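HTH-type dhaKLM operon transcriptional activator DhaS (Lactococcus lactis, PDB 2IU5) activates transcription of the dhaKLM operon in complex with DhaQ once dihydroxyacetone is present, binding as a homodimer to an inverted repeat that partly overlaps the promoter's -35 sequence. Local coordinates at residues 61-65 and 99-103; 122-126 and 142-146; 14-18 and 49-54. The protein carries 1 engineered substitution. All coordinates share one frame; numbering follows the deposited sequence.

Contact 1. Residues 61-65 and 99-103; sequences LSWIF and FYQKI
Phe65 pushes its ring between three side chains of helix 97-106. Its CE1 lies 3.9 Å from CE2 of Phe99, which sits at the edge of the Phe65 ring and near its plane, and equally close to CE1 of Tyr100. The next ring atom, CZ, abuts the CG2 branch of Ile103 at 3.6 Å, while CD1 of the same isoleucine lies in the ring plane at the edge. A smaller group such as an alanine here would probably open a gap between Phe99, Tyr100 and Ile103 and leave the tyrosine ring freer to shift.

Beside it, Leu61 and Ile103 meet tip to tip, CD2 of the leucine 3.8 Å from CD1 of the isoleucine. The same CD2 methyl also reaches CZ of Phe99 at 3.6 Å, as these two side chains run past each other in opposite directions. Phe99 extends from its helix with CG anti to the backbone N (chi1 178°), which carries its CZ to both this methyl and the CG2 branch of Ile64.

The contact joins helix 57-73, which follows the helix-turn-helix region of this TetR-family protein, to helix 97-106 of the C-terminal region. The short helix segments are held 13.3 Å apart at closest approach, a spacing filled by long apolar side chains, and their directions differ by 121°.

Within helix 97-106, CD2 of Phe99 lies over the centre of the Tyr100 ring, covering one of its faces. The tyrosine hydroxyl is hydrogen-bonded to that of Tyr92, which helps fix the ring against Phe65. Farther out, the Phe65 ring also meets that of Phe110, and Phe22 of helix 13-28 packs on Leu61 and Ile64 while Met26 touches Phe99.

Contact 2. Residues 122-126 and 142-146; sequences LDKVI and KSFIC
Ile126 and Leu122, one turn apart on helix 110-132, pack against Cys146 of helix 139-163. The two short segments cross with 131° between their directions and approach to 9.8 Å. The backbones come nearest at Leu122 and Cys146, whose CA atoms are 5.2 Å apart.

From CB of Ile126 the side chain divides into two arms that grip different residues. The CG1 arm meets SG of Cys146 at 3.4 Å, a snug fit of a methylene against sulfur. With chi2 at -66° the arm then bends, and its terminal CD1 rests 3.9 Å from CG2 of Ile145. The other branch, CG2, is anti to the backbone N and turns to the aliphatic part of Lys142, meeting its CD at 3.8 Å. There the lysine chain is bent at chi3 (-92°), and its NZ continues to weak, long ion pairs with Glu130 and Asp139.

Leu122 works closer to the backbone. Its CB lies 3.8 Å from CB of Cys146, and its CG settles against the carbonyl O of that residue at 3.7 Å, so the cysteine is packed by an apolar surface along its main chain as well as its side chain. At the more exposed border, OD1 of Asp123 approaches SG of Cys146 to 3.7 Å. The sulfur thus meets both a carboxylate oxygen and the isoleucine methylene.

This helix pair belongs to the C-terminal region of the TetR-family fold. Trp137, in the loop that connects the two helices, packs on Ile126 and Lys142, and Gln181 of helix 171-183 touches Ile145. Phe144, next to Ile145 on helix 139-163, packs on Gln173 of the second subunit, placing the contact beside the dimer interface.

Contact 3. Residues 14-18 and 49-54; sequences TQKII and TFYNYF
Helix 13-28 presents Thr14, Gln15 and Ile18 to residues 49-54, where the backbone turns and O of Phe50 accepts from both Tyr53 N and Phe54 N; CA atoms approach to 7.0 Å at Gln15 and Tyr53.

The Tyr53 ring is touched by two successive residues of the helix. Gln15, bent at chi2 (92°), brings its amide NE2 to 3.3 Å from CD1 of Tyr53, the amide and ring planes tilted 40° apart. On the same side of the ring plane but toward the other edge, the CG2 methyl of Thr14 reaches CE2 of Tyr53 at 3.5 Å. One turn along the helix, Ile18 divides its branches: CG2 goes to CD1 of Phe50 at 3.9 Å and CD1 to the Tyr53 ring. Phe54 completes the set, its CZ 4.0 Å from CG of Gln15.

The turn closes the predicted helix-turn-helix motif, so the contact packs the end of that motif on helix 13-28. Helix 36-43 supplies Ile39 and Met40 beside Ile18, while Leu60 of helix 57-73 touches both Ile18 and Phe54.

In the fold
Contacts 3 and 1 follow one another along the chain and meet physically, their centres 16 Å apart. Trp63 is the link: its CB lies 3.5 Å from CE1 of Phe54, and its CH2 lies 3.7 Å from CB of Gln15. Helix 57-73 thus touches both the helix-turn-helix region and helix 97-106. Contact 2 stands apart, its centre 25 Å from that of contact 1 and 35 Å from that of contact 3, across the centre of the chain from both. It lies near the second subunit, far from the predicted DNA-binding motif to which residues 49-54 belong.

Contact 1. Residues 61-65 and 99-103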
loop_
_atom_site.group_PDB
_atom_site.type_symbol
_atom_site.label_atom_id
_atom_site.label_comp_id
_atom_site.label_asym_id
_atom_site.label_seq_id
_atom_site.Cartn_x
_atom_site.Cartn_y
_atom_site.Cartn_z
ATOM N N LEU A 61 -10.966 12.582 -18.316
ATOM C CA LEU A 61 -10.055 12.090 -17.262
ATOM C C LEU A 61 -9.928 10.580 -17.331
ATOM O O LEU A 61 -8.811 10.049 -17.296
ATOM C CB LEU A 61 -10.559 12.489 -15.865
ATOM C CG LEU A 61 -10.287 13.907 -15.369
ATOM C CD1 LEU A 61 -10.927 14.002 -14.003
ATOM C CD2 LEU A 61 -8.757 14.103 -15.270
ATOM N N SER A 62 -11.055 9.882 -17.427
ATOM C CA SER A 62 -11.045 8.425 -17.472
ATOM C C SER A 62 -10.159 7.969 -18.625
ATOM O O SER A 62 -9.350 7.034 -18.494
ATOM C CB SER A 62 -12.469 7.914 -17.661
ATOM O OG SER A 62 -13.198 8.100 -16.460
ATOM N N TRP A 63 -10.305 8.633 -19.767
ATOM C CA TRP A 63 -9.542 8.271 -20.953
ATOM C C TRP A 63 -8.054 8.507 -20.718
ATOM O O TRP A 63 -7.209 7.665 -21.076
ATOM C CB TRP A 63 -10.051 9.035 -22.203
ATOM C CG TRP A 63 -9.364 8.519 -23.432
ATOM C CD1 TRP A 63 -9.712 7.422 -24.145
ATOM C CD2 TRP A 63 -8.206 9.066 -24.073
ATOM N NE1 TRP A 63 -8.859 7.240 -25.197
ATOM C CE2 TRP A 63 -7.919 8.235 -25.177
ATOM C CE3 TRP A 63 -7.381 10.169 -23.829
ATOM C CZ2 TRP A 63 -6.852 8.472 -26.042
ATOM C CZ3 TRP A 63 -6.318 10.402 -24.687
ATOM C CH2 TRP A 63 -6.062 9.553 -25.781
ATOM N N ILE A 64 -7.719 9.642 -20.113
ATOM C CA ILE A 64 -6.322 9.948 -19.826
ATOM C C ILE A 64 -5.715 8.860 -18.939
ATOM O O ILE A 64 -4.607 8.392 -19.197
ATOM C CB ILE A 64 -6.216 11.318 -19.162
ATOM C CG1 ILE A 64 -6.371 12.397 -20.233
ATOM C CG2 ILE A 64 -4.879 11.497 -18.466
ATOM C CD1 ILE A 64 -6.721 13.759 -19.610
ATOM N N PHE A 65 -6.439 8.459 -17.901
ATOM C CA PHE A 65 -5.901 7.467 -16.965
ATOM C C PHE A 65 -5.658 6.156 -17.717
ATOM O O PHE A 65 -4.604 5.512 -17.576
ATOM C CB PHE A 65 -6.915 7.213 -15.843
ATOM C CG PHE A 65 -7.223 8.415 -14.983
ATOM C CD1 PHE A 65 -6.321 9.460 -14.834
ATOM C CD2 PHE A 65 -8.438 8.479 -14.325
ATOM C CE1 PHE A 65 -6.646 10.555 -14.028
ATOM C CE2 PHE A 65 -8.755 9.559 -13.531
ATOM C CZ PHE A 65 -7.869 10.585 -13.389
ATOM N N PHE A 99 -1.257 17.629 -11.491
ATOM C CA PHE A 99 -2.443 16.957 -12.021
ATOM C C PHE A 99 -2.831 15.827 -11.083
ATOM O O PHE A 99 -4.000 15.738 -10.676
ATOM C CB PHE A 99 -2.089 16.418 -13.415
ATOM C CG PHE A 99 -3.169 15.637 -14.127
ATOM C CD1 PHE A 99 -4.155 16.260 -14.875
ATOM C CD2 PHE A 99 -3.186 14.257 -14.055
ATOM C CE1 PHE A 99 -5.130 15.513 -15.528
ATOM C CE2 PHE A 99 -4.158 13.516 -14.703
ATOM C CZ PHE A 99 -5.134 14.145 -15.439
ATOM N N TYR A 100 -1.862 14.964 -10.745
ATOM C CA TYR A 100 -2.194 13.792 -9.924
ATOM C C TYR A 100 -2.495 14.146 -8.478
ATOM O O TYR A 100 -3.361 13.513 -7.857
ATOM C CB TYR A 100 -1.216 12.604 -10.093
ATOM C CG TYR A 100 -1.515 11.953 -11.413
ATOM C CD1 TYR A 100 -2.656 11.152 -11.556
ATOM C CD2 TYR A 100 -0.698 12.135 -12.512
ATOM C CE1 TYR A 100 -2.977 10.545 -12.752
ATOM C CE2 TYR A 100 -1.014 11.519 -13.738
ATOM C CZ TYR A 100 -2.156 10.727 -13.834
ATOM O OH TYR A 100 -2.490 10.121 -15.016
ATOM N N GLN A 101 -1.811 15.135 -7.913
ATOM C CA GLN A 101 -2.204 15.648 -6.600
ATOM C C GLN A 101 -3.685 16.033 -6.615
ATOM O O GLN A 101 -4.439 15.705 -5.681
ATOM C CB GLN A 101 -1.438 16.921 -6.249
ATOM C CG GLN A 101 0.006 16.740 -5.936
ATOM C CD GLN A 101 0.652 18.051 -5.545
ATOM O OE1 GLN A 101 0.087 19.132 -5.770
ATOM N NE2 GLN A 101 1.840 17.968 -4.955
ATOM N N LYS A 102 -4.096 16.729 -7.675
ATOM C CA LYS A 102 -5.494 17.113 -7.797
ATOM C C LYS A 102 -6.439 15.944 -7.904
ATOM O O LYS A 102 -7.508 15.961 -7.305
ATOM C CB LYS A 102 -5.703 18.110 -8.927
ATOM C CG LYS A 102 -5.068 19.441 -8.621
ATOM C CD LYS A 102 -5.112 20.369 -9.825
ATOM C CE LYS A 102 -4.446 21.678 -9.464
ATOM N NZ LYS A 102 -4.181 22.571 -10.633
ATOM N N ILE A 103 -6.049 14.932 -8.659
ATOM C CA ILE A 103 -6.896 13.758 -8.837
ATOM C C ILE A 103 -7.056 12.989 -7.528
ATOM O O ILE A 103 -8.148 12.486 -7.233
ATOM C CB ILE A 103 -6.333 12.828 -9.888
ATOM C CG1 ILE A 103 -6.284 13.518 -11.259
ATOM C CG2 ILE A 103 -7.153 11.537 -9.941
ATOM C CD1 ILE A 103 -7.592 14.106 -11.701
#

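Contact 2. Residues 122-126 and 142-146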
loop_
_atom_site.group_PDB
_atom_site.type_symbol
_atom_site.label_atom_id
_atom_site.label_comp_id
_atom_site.label_asym_id
_atom_site.label_seq_id
_atom_site.Cartn_x
_atom_site.Cartn_y
_atom_site.Cartn_z
ATOM N N LEU A 122 4.040 -4.650 -12.281
ATOM C CA LEU A 122 4.683 -5.868 -11.757
ATOM C C LEU A 122 4.448 -7.109 -12.631
ATOM O O LEU A 122 5.328 -7.938 -12.794
ATOM C CB LEU A 122 4.321 -6.135 -10.295
ATOM C CG LEU A 122 5.280 -5.558 -9.260
ATOM C CD1 LEU A 122 6.602 -6.316 -9.273
ATOM C CD2 LEU A 122 5.471 -4.061 -9.444
ATOM N N ASP A 123 3.248 -7.222 -13.199
ATOM C CA ASP A 123 2.944 -8.324 -14.101
ATOM C C ASP A 123 3.930 -8.266 -15.269
ATOM O O ASP A 123 4.438 -9.309 -15.679
ATOM C CB ASP A 123 1.478 -8.251 -14.552
ATOM C CG ASP A 123 0.515 -8.724 -13.461
ATOM O OD1 ASP A 123 0.989 -9.285 -12.451
ATOM O OD2 ASP A 123 -0.706 -8.533 -13.614
ATOM N N LYS A 124 4.179 -7.054 -15.764
ATOM C CA LYS A 124 5.159 -6.816 -16.853
ATOM C C LYS A 124 6.597 -7.175 -16.448
ATOM O O LYS A 124 7.344 -7.759 -17.245
ATOM C CB LYS A 124 5.077 -5.345 -17.278
ATOM C CG LYS A 124 6.036 -4.917 -18.395
ATOM C CD LYS A 124 5.744 -5.674 -19.658
ATOM C CE LYS A 124 6.164 -4.864 -20.889
ATOM N NZ LYS A 124 7.647 -4.773 -20.939
ATOM N N VAL A 125 6.987 -6.828 -15.223
ATOM C CA VAL A 125 8.293 -7.227 -14.687
ATOM C C VAL A 125 8.472 -8.736 -14.749
ATOM O O VAL A 125 9.479 -9.260 -15.257
ATOM C CB VAL A 125 8.443 -6.706 -13.235
ATOM C CG1 VAL A 125 9.721 -7.226 -12.607
ATOM C CG2 VAL A 125 8.438 -5.190 -13.232
ATOM N N ILE A 126 7.482 -9.455 -14.227
ATOM C CA ILE A 126 7.525 -10.916 -14.250
ATOM C C ILE A 126 7.613 -11.454 -15.683
ATOM O O ILE A 126 8.469 -12.276 -15.973
ATOM C CB ILE A 126 6.282 -11.467 -13.550
ATOM C CG1 ILE A 126 6.309 -11.066 -12.070
ATOM C CG2 ILE A 126 6.217 -12.969 -13.711
ATOM C CD1 ILE A 126 7.429 -11.696 -11.252
ATOM N N LYS A 142 4.681 -15.865 -7.551
ATOM C CA LYS A 142 4.579 -14.747 -8.490
ATOM C C LYS A 142 3.475 -13.751 -8.122
ATOM O O LYS A 142 3.674 -12.529 -8.177
ATOM C CB LYS A 142 4.264 -15.277 -9.902
ATOM C CG LYS A 142 5.461 -15.824 -10.646
ATOM C CD LYS A 142 5.057 -16.197 -12.073
ATOM C CE LYS A 142 4.629 -17.641 -12.143
ATOM N NZ LYS A 142 4.523 -18.191 -13.538
ATOM N N SER A 143 2.300 -14.257 -7.743
ATOM C CA SER A 143 1.222 -13.373 -7.314
ATOM C C SER A 143 1.699 -12.583 -6.104
ATOM O O SER A 143 1.490 -11.392 -6.028
ATOM C CB SER A 143 -0.053 -14.133 -6.942
ATOM O OG SER A 143 -0.972 -13.215 -6.353
ATOM N N PHE A 144 2.335 -13.261 -5.164
ATOM C CA PHE A 144 2.726 -12.563 -3.943
ATOM C C PHE A 144 3.748 -11.477 -4.228
ATOM O O PHE A 144 3.609 -10.345 -3.755
ATOM C CB PHE A 144 3.293 -13.534 -2.920
ATOM C CG PHE A 144 3.559 -12.906 -1.585
ATOM C CD1 PHE A 144 2.549 -12.800 -0.640
ATOM C CD2 PHE A 144 4.817 -12.422 -1.281
ATOM C CE1 PHE A 144 2.791 -12.219 0.596
ATOM C CE2 PHE A 144 5.063 -11.837 -0.035
ATOM C CZ PHE A 144 4.045 -11.744 0.888
ATOM N N ILE A 145 4.780 -11.802 -4.999
ATOM C CA ILE A 145 5.823 -10.810 -5.289
ATOM C C ILE A 145 5.205 -9.590 -5.986
ATOM O O ILE A 145 5.550 -8.420 -5.716
ATOM C CB ILE A 145 6.983 -11.419 -6.118
ATOM C CG1 ILE A 145 8.051 -10.347 -6.360
ATOM C CG2 ILE A 145 6.484 -11.875 -7.453
ATOM C CD1 ILE A 145 9.424 -10.944 -6.585
ATOM N N CYS A 146 4.272 -9.844 -6.899
ATOM C CA CYS A 146 3.630 -8.731 -7.593
ATOM C C CYS A 146 2.788 -7.871 -6.658
ATOM O O CYS A 146 2.880 -6.642 -6.680
ATOM C CB CYS A 146 2.746 -9.260 -8.727
ATOM S SG CYS A 146 3.733 -9.965 -10.085
#

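Contact 3. Residues 14-18 and 49-54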
loop_
_atom_site.group_PDB
_atom_site.type_symbol
_atom_site.label_atom_id
_atom_site.label_comp_id
_atom_site.label_asym_id
_atom_site.label_seq_id
_atom_site.Cartn_x
_atom_site.Cartn_y
_atom_site.Cartn_z
ATOM N N THR A 14 -6.682 13.202 -32.400
ATOM C CA THR A 14 -7.402 14.338 -31.834
ATOM C C THR A 14 -7.580 14.177 -30.335
ATOM O O THR A 14 -7.426 15.132 -29.583
ATOM C CB THR A 14 -8.771 14.542 -32.514
ATOM O OG1 THR A 14 -8.573 14.762 -33.917
ATOM C CG2 THR A 14 -9.492 15.745 -31.914
ATOM N N GLN A 15 -7.905 12.966 -29.899
ATOM C CA GLN A 15 -8.004 12.694 -28.469
ATOM C C GLN A 15 -6.738 13.083 -27.731
ATOM O O GLN A 15 -6.805 13.666 -26.644
ATOM C CB GLN A 15 -8.341 11.227 -28.183
ATOM C CG GLN A 15 -9.705 10.801 -28.719
ATOM C CD GLN A 15 -9.649 10.208 -30.120
ATOM O OE1 GLN A 15 -8.909 10.669 -30.987
ATOM N NE2 GLN A 15 -10.442 9.171 -30.353
ATOM N N LYS A 16 -5.583 12.760 -28.321
ATOM C CA LYS A 16 -4.314 13.045 -27.664
ATOM C C LYS A 16 -4.078 14.543 -27.540
ATOM O O LYS A 16 -3.531 15.001 -26.529
ATOM C CB LYS A 16 -3.149 12.327 -28.368
ATOM C CG LYS A 16 -3.137 10.859 -28.023
ATOM C CD LYS A 16 -1.975 10.116 -28.674
ATOM C CE LYS A 16 -1.319 9.260 -27.591
ATOM N NZ LYS A 16 0.055 8.764 -27.900
ATOM N N ILE A 17 -4.488 15.296 -28.558
ATOM C CA ILE A 17 -4.362 16.755 -28.533
ATOM C C ILE A 17 -5.249 17.351 -27.441
ATOM O O ILE A 17 -4.821 18.222 -26.667
ATOM C CB ILE A 17 -4.668 17.339 -29.917
ATOM C CG1 ILE A 17 -3.625 16.891 -30.939
ATOM C CG2 ILE A 17 -4.759 18.867 -29.862
ATOM C CD1 ILE A 17 -4.042 17.253 -32.339
ATOM N N ILE A 18 -6.490 16.869 -27.379
ATOM C CA ILE A 18 -7.432 17.352 -26.366
ATOM C C ILE A 18 -6.903 17.006 -24.969
ATOM O O ILE A 18 -6.892 17.840 -24.074
ATOM C CB ILE A 18 -8.815 16.728 -26.601
ATOM C CG1 ILE A 18 -9.420 17.267 -27.900
ATOM C CG2 ILE A 18 -9.734 17.051 -25.442
ATOM C CD1 ILE A 18 -10.646 16.454 -28.327
ATOM N N THR A 49 -16.050 19.777 -31.675
ATOM C CA THR A 49 -15.295 18.565 -31.995
ATOM C C THR A 49 -15.067 17.716 -30.742
ATOM O O THR A 49 -14.969 16.492 -30.832
ATOM C CB THR A 49 -13.952 18.921 -32.679
ATOM O OG1 THR A 49 -14.224 19.584 -33.921
ATOM C CG2 THR A 49 -13.137 17.685 -32.962
ATOM N N PHE A 50 -14.988 18.349 -29.580
ATOM C CA PHE A 50 -14.773 17.615 -28.323
ATOM C C PHE A 50 -15.797 16.509 -28.215
ATOM O O PHE A 50 -15.484 15.406 -27.763
ATOM C CB PHE A 50 -14.931 18.591 -27.158
ATOM C CG PHE A 50 -14.768 17.993 -25.772
ATOM C CD1 PHE A 50 -13.523 17.988 -25.151
ATOM C CD2 PHE A 50 -15.864 17.461 -25.094
ATOM C CE1 PHE A 50 -13.358 17.453 -23.875
ATOM C CE2 PHE A 50 -15.702 16.926 -23.816
ATOM C CZ PHE A 50 -14.471 16.921 -23.214
ATOM N N TYR A 51 -17.024 16.788 -28.639
ATOM C CA TYR A 51 -18.145 15.859 -28.438
ATOM C C TYR A 51 -18.204 14.691 -29.413
ATOM O O TYR A 51 -19.048 13.780 -29.305
ATOM C CB TYR A 51 -19.435 16.699 -28.441
ATOM C CG TYR A 51 -19.364 17.627 -27.260
ATOM C CD1 TYR A 51 -19.632 17.158 -25.975
ATOM C CD2 TYR A 51 -19.024 18.961 -27.423
ATOM C CE1 TYR A 51 -19.558 18.014 -24.877
ATOM C CE2 TYR A 51 -18.949 19.820 -26.330
ATOM C CZ TYR A 51 -19.222 19.333 -25.068
ATOM O OH TYR A 51 -19.155 20.169 -23.974
ATOM N N ASN A 52 -17.299 14.698 -30.383
ATOM C CA ASN A 52 -17.126 13.503 -31.192
ATOM C C ASN A 52 -16.436 12.441 -30.355
ATOM O O ASN A 52 -16.426 11.277 -30.748
ATOM C CB ASN A 52 -16.288 13.825 -32.420
ATOM C CG ASN A 52 -17.096 14.513 -33.505
ATOM O OD1 ASN A 52 -16.605 15.409 -34.183
ATOM N ND2 ASN A 52 -18.342 14.093 -33.669
ATOM N N TYR A 53 -15.869 12.835 -29.215
ATOM C CA TYR A 53 -14.979 11.953 -28.459
ATOM C C TYR A 53 -15.329 11.794 -26.980
ATOM O O TYR A 53 -15.187 10.704 -26.434
ATOM C CB TYR A 53 -13.533 12.419 -28.582
ATOM C CG TYR A 53 -13.084 12.546 -30.016
ATOM C CD1 TYR A 53 -12.818 11.415 -30.780
ATOM C CD2 TYR A 53 -12.932 13.795 -30.608
ATOM C CE1 TYR A 53 -12.406 11.535 -32.105
ATOM C CE2 TYR A 53 -12.521 13.923 -31.929
ATOM C CZ TYR A 53 -12.263 12.801 -32.659
ATOM O OH TYR A 53 -11.856 12.948 -33.972
ATOM N N PHE A 54 -15.781 12.862 -26.330
ATOM C CA PHE A 54 -16.019 12.827 -24.888
ATOM C C PHE A 54 -17.264 13.605 -24.552
ATOM O O PHE A 54 -17.544 14.595 -25.210
ATOM C CB PHE A 54 -14.865 13.472 -24.139
ATOM C CG PHE A 54 -13.531 12.879 -24.483
ATOM C CD1 PHE A 54 -13.199 11.609 -24.031
ATOM C CD2 PHE A 54 -12.625 13.590 -25.250
ATOM C CE1 PHE A 54 -11.964 11.057 -24.350
ATOM C CE2 PHE A 54 -11.388 13.038 -25.568
ATOM C CZ PHE A 54 -11.071 11.768 -25.111
#